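Local coordinates for protein carboxyl esterase NP (Bacillus subtilis, PDB 4CCW) that catalyses the hydrolysis of carboxylic esters, naproxen esters among them, to an alcohol and a carboxylate, at residues G131-M136 and Y222-E227; S251-A256 and I263-I268. One frame throughout, in Å; residues are numbered along the deposited sequence.

Contact 1: residues G131-M136 and Y222-E227; sequences GGLHTM and YVFTDE
Two donors of Thr-135 grip Gly-131 O in the helix whose Leu-133 and Met-136 meet Phe-224. OG1 lies 2.9 Å from Gly-131 O, tilted 28° out of the carbonyl plane, while the backbone N of Thr-135 makes the ordinary helical bond from the opposite face. The contact itself is apolar. Met-136 has CG anti to its backbone N (chi1 -175°), which lays that methylene over one face of the Phe-224 ring as a CH-pi contact, 4.0 Å from CG to the ring centroid and 29° off the normal; its chain then bends away toward SD. Over the other face Tyr-222 brings the edge of its own ring, CD2 standing 3.7 Å above the Phe-224 plane at its centre. Leu-133 CD1 comes obliquely to Phe-224 CE2 at 3.8 Å and also rests near Tyr-222 O, at 3.9 Å. Replacing Phe-224 by an alanine would probably open a gap between Met-136 CG and the Tyr-222 edge and take the ring contact at CE2 from Leu-133 CD1. The Tyr-222 hydroxyl is hydrogen-bonded to Glu-228 OE1. A GxSxG sequence, Gly-127 to Gly-131, spans the turn from strand 123-128 into helix 130-141, consistent with the nucleophile elbow of the alpha/beta hydrolase fold, in which Ser-129 of the ligand pocket would sit at the turn.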
loop_
_atom_site.group_PDB
_atom_site.type_symbol
_atom_site.label_atom_id
_atom_site.label_comp_id
_atom_site.label_asym_id
_atom_site.label_seq_id
_atom_site.Cartn_x
_atom_site.Cartn_y
_atom_site.Cartn_z
ATOM N N GLY A 131 0.913 -2.375 -1.612
ATOM C CA GLY A 131 0.355 -1.347 -2.493
ATOM C C GLY A 131 1.323 -0.906 -3.576
ATOM O O GLY A 131 0.899 -0.559 -4.668
ATOM N N GLY A 132 2.617 -0.918 -3.267
ATOM C CA GLY A 132 3.655 -0.575 -4.265
ATOM C C GLY A 132 3.723 -1.632 -5.369
ATOM O O GLY A 132 3.922 -1.310 -6.541
ATOM N N LEU A 133 3.550 -2.896 -4.976
ATOM C CA LEU A 133 3.562 -4.027 -5.900
ATOM C C LEU A 133 2.340 -3.974 -6.817
ATOM O O LEU A 133 2.485 -4.103 -8.046
ATOM C CB LEU A 133 3.630 -5.352 -5.123
ATOM C CG LEU A 133 3.365 -6.688 -5.826
ATOM C CD1 LEU A 133 4.224 -6.881 -7.078
ATOM C CD2 LEU A 133 3.618 -7.803 -4.797
ATOM N N HIS A 134 1.163 -3.745 -6.224
ATOM C CA HIS A 134 -0.069 -3.491 -6.983
ATOM C C HIS A 134 0.127 -2.352 -7.948
ATOM O O HIS A 134 -0.288 -2.423 -9.105
ATOM C CB HIS A 134 -1.237 -3.195 -6.036
ATOM C CG HIS A 134 -1.886 -4.426 -5.463
ATOM N ND1 HIS A 134 -3.056 -4.909 -5.917
ATOM C CD2 HIS A 134 -1.489 -5.266 -4.421
ATOM C CE1 HIS A 134 -3.391 -6.014 -5.222
ATOM N NE2 HIS A 134 -2.434 -6.229 -4.297
ATOM N N THR A 135 0.774 -1.288 -7.494
ATOM C CA THR A 135 1.003 -0.120 -8.346
ATOM C C THR A 135 1.859 -0.480 -9.559
ATOM O O THR A 135 1.495 -0.139 -10.690
ATOM C CB THR A 135 1.607 1.072 -7.563
ATOM O OG1 THR A 135 0.645 1.528 -6.598
ATOM C CG2 THR A 135 1.924 2.243 -8.513
ATOM N N MET A 136 2.964 -1.186 -9.340
ATOM C CA MET A 136 3.840 -1.559 -10.440
ATOM C C MET A 136 3.091 -2.485 -11.407
ATOM O O MET A 136 3.162 -2.313 -12.619
ATOM C CB MET A 136 5.122 -2.237 -9.929
ATOM C CG MET A 136 6.130 -2.553 -11.023
ATOM S SD MET A 136 6.812 -1.033 -11.698
ATOM C CE MET A 136 8.246 -0.809 -10.702
ATOM N N TYR A 222 5.480 -10.979 -6.173
ATOM C CA TYR A 222 6.044 -11.229 -7.491
ATOM C C TYR A 222 7.256 -10.342 -7.705
ATOM O O TYR A 222 7.289 -9.214 -7.224
ATOM C CB TYR A 222 4.987 -10.982 -8.591
ATOM C CG TYR A 222 5.497 -11.220 -10.008
ATOM C CD1 TYR A 222 5.904 -12.499 -10.420
ATOM C CD2 TYR A 222 5.586 -10.175 -10.929
ATOM C CE1 TYR A 222 6.374 -12.732 -11.703
ATOM C CE2 TYR A 222 6.053 -10.401 -12.217
ATOM C CZ TYR A 222 6.444 -11.679 -12.594
ATOM O OH TYR A 222 6.931 -11.919 -13.853
ATOM N N VAL A 223 8.257 -10.879 -8.397
ATOM C CA VAL A 223 9.424 -10.112 -8.835
ATOM C C VAL A 223 9.353 -9.998 -10.351
ATOM O O VAL A 223 9.338 -11.006 -11.056
ATOM C CB VAL A 223 10.723 -10.823 -8.410
ATOM C CG1 VAL A 223 11.952 -10.128 -9.015
ATOM C CG2 VAL A 223 10.821 -10.808 -6.883
ATOM N N PHE A 224 9.286 -8.776 -10.859
ATOM C CA PHE A 224 9.138 -8.585 -12.303
ATOM C C PHE A 224 10.417 -8.979 -13.030
ATOM O O PHE A 224 11.511 -8.751 -12.523
ATOM C CB PHE A 224 8.741 -7.133 -12.614
ATOM C CG PHE A 224 7.382 -6.777 -12.091
ATOM C CD1 PHE A 224 6.243 -7.007 -12.871
ATOM C CD2 PHE A 224 7.228 -6.266 -10.805
ATOM C CE1 PHE A 224 4.970 -6.709 -12.374
ATOM C CE2 PHE A 224 5.957 -5.995 -10.296
ATOM C CZ PHE A 224 4.830 -6.198 -11.089
ATOM N N THR A 225 10.271 -9.557 -14.218
ATOM C CA THR A 225 11.423 -9.954 -15.005
ATOM C C THR A 225 12.163 -8.719 -15.540
ATOM O O THR A 225 11.647 -7.586 -15.516
ATOM C CB THR A 225 11.022 -10.823 -16.211
ATOM O OG1 THR A 225 10.251 -10.035 -17.137
ATOM C CG2 THR A 225 10.231 -12.075 -15.757
ATOM N N ASP A 226 13.375 -8.945 -16.035
ATOM C CA ASP A 226 14.148 -7.887 -16.675
ATOM C C ASP A 226 13.337 -7.215 -17.777
ATOM O O ASP A 226 13.242 -5.978 -17.832
ATOM C CB ASP A 226 15.428 -8.462 -17.284
ATOM C CG ASP A 226 16.454 -8.872 -16.238
ATOM O OD1 ASP A 226 16.184 -8.728 -15.033
ATOM O OD2 ASP A 226 17.549 -9.341 -16.640
ATOM N N GLU A 227 12.735 -8.048 -18.631
ATOM C CA GLU A 227 11.951 -7.556 -19.754
ATOM C C GLU A 227 10.722 -6.774 -19.304
ATOM O O GLU A 227 10.425 -5.731 -19.871
ATOM C CB GLU A 227 11.584 -8.696 -20.722
ATOM C CG GLU A 227 12.728 -9.122 -21.653
ATOM C CD GLU A 227 13.511 -7.965 -22.291
ATOM O OE1 GLU A 227 12.950 -7.211 -23.117
ATOM O OE2 GLU A 227 14.721 -7.815 -21.971
#

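Contact 2: residues S251-A256 and I263-I268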
loop_
_atom_site.group_PDB
_atom_site.type_symbol
_atom_site.label_atom_id
_atom_site.label_comp_id
_atom_site.label_asym_id
_atom_site.label_seq_id
_atom_site.Cartn_x
_atom_site.Cartn_y
_atom_site.Cartn_z
ATOM N N SER A 251 20.546 -2.878 -3.105
ATOM C CA SER A 251 20.388 -3.881 -4.149
ATOM C C SER A 251 19.094 -3.625 -4.938
ATOM O O SER A 251 19.088 -3.771 -6.150
ATOM C CB SER A 251 20.372 -5.290 -3.555
ATOM O OG SER A 251 21.472 -5.461 -2.669
ATOM N N ALA A 252 18.003 -3.275 -4.248
ATOM C CA ALA A 252 16.729 -2.968 -4.907
ATOM C C ALA A 252 16.842 -1.771 -5.848
ATOM O O ALA A 252 16.359 -1.820 -6.985
ATOM C CB ALA A 252 15.629 -2.718 -3.877
ATOM N N LEU A 253 17.469 -0.698 -5.360
ATOM C CA LEU A 253 17.681 0.501 -6.174
ATOM C C LEU A 253 18.505 0.141 -7.413
ATOM O O LEU A 253 18.222 0.624 -8.517
ATOM C CB LEU A 253 18.371 1.605 -5.360
ATOM C CG LEU A 253 18.662 2.921 -6.120
ATOM C CD1 LEU A 253 18.550 4.118 -5.191
ATOM C CD2 LEU A 253 20.045 2.861 -6.732
ATOM N N HIS A 254 19.528 -0.690 -7.229
ATOM C CA HIS A 254 20.409 -1.061 -8.338
ATOM C C HIS A 254 19.612 -1.731 -9.419
ATOM O O HIS A 254 19.672 -1.319 -10.580
ATOM C CB HIS A 254 21.563 -1.954 -7.871
ATOM C CG HIS A 254 22.304 -2.611 -9.008
ATOM N ND1 HIS A 254 21.969 -3.818 -9.477
ATOM C CD2 HIS A 254 23.351 -2.157 -9.797
ATOM C CE1 HIS A 254 22.774 -4.140 -10.509
ATOM N NE2 HIS A 254 23.613 -3.123 -10.708
ATOM N N ARG A 255 18.806 -2.733 -9.061
ATOM C CA ARG A 255 18.067 -3.450 -10.098
ATOM C C ARG A 255 17.033 -2.538 -10.784
ATOM O O ARG A 255 16.949 -2.502 -12.017
ATOM C CB ARG A 255 17.408 -4.740 -9.548
ATOM C CG ARG A 255 16.712 -5.524 -10.662
ATOM C CD ARG A 255 16.486 -6.992 -10.344
ATOM N NE ARG A 255 15.960 -7.634 -11.557
ATOM C CZ ARG A 255 14.669 -7.887 -11.804
ATOM N NH1 ARG A 255 13.717 -7.614 -10.905
ATOM N NH2 ARG A 255 14.331 -8.457 -12.951
ATOM N N ALA A 256 16.280 -1.773 -9.990
ATOM C CA ALA A 256 15.263 -0.882 -10.531
ATOM C C ALA A 256 15.878 0.119 -11.525
ATOM O O ALA A 256 15.375 0.320 -12.645
ATOM C CB ALA A 256 14.557 -0.156 -9.387
ATOM N N ILE A 263 12.853 6.509 -14.385
ATOM C CA ILE A 263 12.868 6.288 -12.934
ATOM C C ILE A 263 13.673 7.368 -12.206
ATOM O O ILE A 263 14.697 7.841 -12.717
ATOM C CB ILE A 263 13.389 4.866 -12.569
ATOM C CG1 ILE A 263 13.010 4.502 -11.135
ATOM C CG2 ILE A 263 14.900 4.731 -12.760
ATOM C CD1 ILE A 263 12.988 3.010 -10.865
ATOM N N GLU A 264 13.160 7.791 -11.052
ATOM C CA GLU A 264 13.911 8.587 -10.098
ATOM C C GLU A 264 13.885 7.732 -8.837
ATOM O O GLU A 264 12.827 7.486 -8.270
ATOM C CB GLU A 264 13.262 9.976 -9.892
ATOM C CG GLU A 264 13.163 10.816 -11.174
ATOM C CD GLU A 264 12.697 12.253 -10.939
ATOM O OE1 GLU A 264 12.529 12.674 -9.778
ATOM O OE2 GLU A 264 12.510 12.985 -11.929
ATOM N N ALA A 265 15.044 7.221 -8.435
ATOM C CA ALA A 265 15.094 6.300 -7.307
ATOM C C ALA A 265 16.082 6.793 -6.268
ATOM O O ALA A 265 17.132 7.322 -6.620
ATOM C CB ALA A 265 15.463 4.892 -7.780
ATOM N N GLU A 266 15.739 6.626 -4.989
ATOM C CA GLU A 266 16.636 7.030 -3.902
ATOM C C GLU A 266 16.407 6.233 -2.637
ATOM O O GLU A 266 15.297 5.749 -2.379
ATOM C CB GLU A 266 16.549 8.542 -3.613
ATOM C CG GLU A 266 15.217 8.993 -3.043
ATOM C CD GLU A 266 15.174 10.485 -2.776
ATOM O OE1 GLU A 266 15.185 11.270 -3.755
ATOM O OE2 GLU A 266 15.154 10.872 -1.586
ATOM N N VAL A 267 17.488 6.090 -1.870
ATOM C CA VAL A 267 17.448 5.481 -0.549
ATOM C C VAL A 267 17.490 6.620 0.452
ATOM O O VAL A 267 18.448 7.393 0.486
ATOM C CB VAL A 267 18.629 4.527 -0.307
ATOM C CG1 VAL A 267 18.624 4.031 1.141
ATOM C CG2 VAL A 267 18.561 3.343 -1.258
ATOM N N ILE A 268 16.437 6.714 1.253
ATOM C CA ILE A 268 16.217 7.817 2.180
ATOM C C ILE A 268 16.880 7.574 3.531
ATOM O O ILE A 268 16.882 6.458 4.035
ATOM C CB ILE A 268 14.708 8.056 2.366
ATOM C CG1 ILE A 268 14.135 8.661 1.088
ATOM C CG2 ILE A 268 14.423 8.954 3.570
ATOM C CD1 ILE A 268 12.632 8.572 0.998
#
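Helix 251-256 and strand 263-268 run almost exactly antiparallel, 173° between their N-to-C directions, with their axes 8.7 Å apart at the closest. Leu-253 and Ala-265 face one another where the backbones come nearest, their CA atoms 6.5 Å apart. No hydrogen bond crosses the gap. Leu-253 carries most of the contact: a chi1 of 179° swings its branch directly opposite the backbone N, and the side chain extends straight from the helix and sets CD1 against the strand backbone, 3.7 Å from Glu-266 CA. The same methyl also touches the residues before and after Glu-266, meeting Ala-265 CB at 4.1 Å and Val-267 CG2 at 4.0 Å. The small side chain of Ala-265 probably allows CD1 to lie this close to the strand backbone. Both segments belong to a beta-alpha-beta crossover of the alpha/beta hydrolase fold: strand 236-241 leads into helix 249-259, which packs on the sheet and returns the chain to strand 263-268, laid parallel to the first. Leu-240 and Leu-238 of that first strand continue the apolar floor beneath Leu-253 and Ala-256. One turn further along the helix, Ala-256 CB meets Ile-263 CD1 at 3.8 Å. Ile-263 reaches it with its longer branch trans to the amide nitrogen (chi1 -163°) and CD1 carried on in the same extended line, which also brings this methyl near Ala-256 O. Glu-266 gives the helix little more than its backbone. Its CB points away, and its carboxylate serves helix 280-291 on the other side of the strand, through a hydrogen bond to Tyr-282 and a salt bridge to Arg-286. Outside the two segments, Arg-286 also pairs with the carboxylate of Glu-264.

In the fold
Contact 1 closes before contact 2 opens along the chain, and their centres lie 14 Å apart on the same side of the molecule's centre. Contact 1 ties helix 130-141 to the loop entering helix 226-230; contact 2 packs helix 249-259 on strand 263-268 of the central sheet. Arg-255 joins them: its NH2 forms a salt bridge with Asp-226 OD1 at 2.8 Å and probably a hydrogen bond with Phe-224 O at 2.9 Å. Helix 249-259 is thereby linked to the 222-227 segment. Helix 130-141 of contact 1 starts at the probable nucleophile elbow, and strand 263-268 of contact 2 comes shortly before His-273, the likely proton acceptor.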